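Local coordinates for bacteriocin immunity protein (Pseudomonas aeruginosa, PDB 4UHP), which binds the DNase domain of pyocin AP41 and thereby probably protects the producing cell from its own toxin, at residues F15-E20 against P68-V72. Residues are numbered along the deposited sequence; the frame is centred on the assembly and turned at random.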
loop_
_atom_site.group_PDB
_atom_site.type_symbol
_atom_site.label_atom_id
_atom_site.label_comp_id
_atom_site.label_asym_id
_atom_site.label_seq_id
_atom_site.Cartn_x
_atom_site.Cartn_y
_atom_site.Cartn_z
ATOM N N PHE D 15 20.858 -3.955 -6.886
ATOM C CA PHE D 15 19.422 -4.191 -6.876
ATOM C C PHE D 15 18.898 -4.194 -5.443
ATOM O O PHE D 15 17.808 -3.690 -5.169
ATOM C CB PHE D 15 19.094 -5.509 -7.574
ATOM C CG PHE D 15 17.632 -5.704 -7.850
ATOM C CD1 PHE D 15 17.009 -5.008 -8.873
ATOM C CD2 PHE D 15 16.883 -6.595 -7.099
ATOM C CE1 PHE D 15 15.665 -5.191 -9.137
ATOM C CE2 PHE D 15 15.539 -6.781 -7.355
ATOM C CZ PHE D 15 14.929 -6.080 -8.377
ATOM N N LEU D 16 19.692 -4.757 -4.537
ATOM C CA LEU D 16 19.379 -4.748 -3.112
ATOM C C LEU D 16 19.223 -3.317 -2.606
ATOM O O LEU D 16 18.389 -3.038 -1.746
ATOM C CB LEU D 16 20.470 -5.473 -2.320
ATOM C CG LEU D 16 20.310 -5.512 -0.799
ATOM C CD1 LEU D 16 19.074 -6.309 -0.408
ATOM C CD2 LEU D 16 21.555 -6.085 -0.139
ATOM N N GLU D 17 20.035 -2.420 -3.157
ATOM C CA GLU D 17 19.992 -1.000 -2.825
ATOM C C GLU D 17 18.613 -0.399 -3.085
ATOM O O GLU D 17 18.115 0.403 -2.291
ATOM C CB GLU D 17 21.061 -0.251 -3.624
ATOM C CG GLU D 17 21.033 1.256 -3.472
ATOM C CD GLU D 17 22.265 1.922 -4.053
ATOM O OE1 GLU D 17 23.061 1.224 -4.717
ATOM O OE2 GLU D 17 22.441 3.140 -3.838
ATOM N N ILE D 18 18.000 -0.793 -4.196
ATOM C CA ILE D 18 16.660 -0.333 -4.544
ATOM C C ILE D 18 15.613 -0.930 -3.609
ATOM O O ILE D 18 14.701 -0.232 -3.155
ATOM C CB ILE D 18 16.300 -0.694 -6.000
ATOM C CG1 ILE D 18 17.243 0.006 -6.978
ATOM C CG2 ILE D 18 14.857 -0.330 -6.307
ATOM C CD1 ILE D 18 16.933 -0.289 -8.426
ATOM N N ILE D 19 15.749 -2.222 -3.323
ATOM C CA ILE D 19 14.786 -2.924 -2.483
ATOM C C ILE D 19 14.759 -2.359 -1.060
ATOM O O ILE D 19 13.698 -2.264 -0.439
ATOM C CB ILE D 19 15.085 -4.432 -2.430
ATOM C CG1 ILE D 19 15.134 -5.009 -3.846
ATOM C CG2 ILE D 19 14.033 -5.156 -1.613
ATOM C CD1 ILE D 19 13.871 -4.750 -4.646
ATOM N N GLU D 20 15.924 -1.963 -0.558
ATOM C CA GLU D 20 16.028 -1.400 0.784
ATOM C C GLU D 20 15.182 -0.135 0.933
ATOM O O GLU D 20 14.772 0.224 2.037
ATOM C CB GLU D 20 17.490 -1.100 1.121
ATOM C CG GLU D 20 18.325 -2.340 1.392
ATOM C CD GLU D 20 19.806 -2.038 1.515
ATOM O OE1 GLU D 20 20.234 -0.950 1.074
ATOM O OE2 GLU D 20 20.544 -2.895 2.045
ATOM N N PRO D 68 14.744 -7.205 2.779
ATOM C CA PRO D 68 15.342 -6.894 1.475
ATOM C C PRO D 68 16.143 -8.058 0.894
ATOM O O PRO D 68 16.025 -8.333 -0.298
ATOM C CB PRO D 68 16.257 -5.710 1.791
ATOM C CG PRO D 68 15.564 -5.011 2.920
ATOM C CD PRO D 68 14.908 -6.094 3.738
ATOM N N GLU D 69 16.923 -8.733 1.733
ATOM C CA GLU D 69 17.705 -9.892 1.311
ATOM C C GLU D 69 16.810 -11.026 0.813
ATOM O O GLU D 69 17.128 -11.690 -0.175
ATOM C CB GLU D 69 18.583 -10.389 2.464
ATOM C CG GLU D 69 19.655 -9.406 2.916
ATOM C CD GLU D 69 20.888 -9.429 2.029
ATOM O OE1 GLU D 69 20.882 -10.151 1.010
ATOM O OE2 GLU D 69 21.870 -8.730 2.358
ATOM N N GLY D 70 15.692 -11.242 1.501
ATOM C CA GLY D 70 14.744 -12.275 1.121
ATOM C C GLY D 70 14.060 -11.979 -0.201
ATOM O O GLY D 70 13.854 -12.879 -1.017
ATOM N N ILE D 71 13.704 -10.714 -0.408
ATOM C CA ILE D 71 13.093 -10.271 -1.657
ATOM C C ILE D 71 14.031 -10.513 -2.840
ATOM O O ILE D 71 13.624 -11.050 -3.872
ATOM C CB ILE D 71 12.721 -8.780 -1.599
ATOM C CG1 ILE D 71 11.673 -8.544 -0.507
ATOM C CG2 ILE D 71 12.209 -8.307 -2.948
ATOM C CD1 ILE D 71 11.337 -7.092 -0.275
ATOM N N VAL D 72 15.287 -10.113 -2.682
ATOM C CA VAL D 72 16.292 -10.331 -3.714
ATOM C C VAL D 72 16.467 -11.822 -3.989
ATOM O O VAL D 72 16.548 -12.244 -5.144
ATOM C CB VAL D 72 17.649 -9.710 -3.322
ATOM C CG1 VAL D 72 18.741 -10.142 -4.291
ATOM C CG2 VAL D 72 17.543 -8.194 -3.276
#
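Val-72 points one methyl, CG2, at helix 12-19, and Leu-16, Ile-19 and Phe-15 gather round it. CD1 of Leu-16 comes to 3.8 Å from CG2 of Val-72. CG1 of Ile-19 reaches the same methyl at 4.0 Å. Phe-15 offers its ring edge: CD2 is 4.2 Å from CG2 of Val-72, and the methyl lies near the ring plane, not over a face.

With CG anti to the backbone N (chi1 178°), the branched end of Leu-16 reaches the other helix, and its methyls go to different partners. CD1 slants over Pro-68, 3.6 Å from CB. CD2 meets the carboxylate of Glu-69, 3.7 Å from OE2, because that side chain bends at chi2 (-81°) and folds back toward the leucine. Ile-19 CG2 packs against Ile-71 and the backbone of Pro-68: it lies 3.6 Å from CD1 of Ile-71 and also touches CA of Pro-68. The proline ring meets Glu-20 as well. The Glu-20 side chain crosses that of Pro-68 at about a right angle, with Glu-20 CG 4.0 Å from Pro-68 CB. The contact is mostly apolar, with the Glu-69 carboxylate at its margin. The carboxylate of Glu-20 is engaged elsewhere, in a salt bridge from OE1 to Lys-26.

The short axes of 15-19 and 68-72 come within 9.3 Å, with 125° between their N-to-C directions, as part of an all-helical immunity fold. Pro-68 stands in the first turn of helix 68-81, beside the C-terminal end of helix 12-19. Helix 31-49 adds Phe-45 against both Ile-19 and Ile-71, while Val-48 and Thr-49 touch Phe-15. The short helix 56-59 packs on Ile-71 through Val-57 and Ile-58, so all four helices meet around this contact.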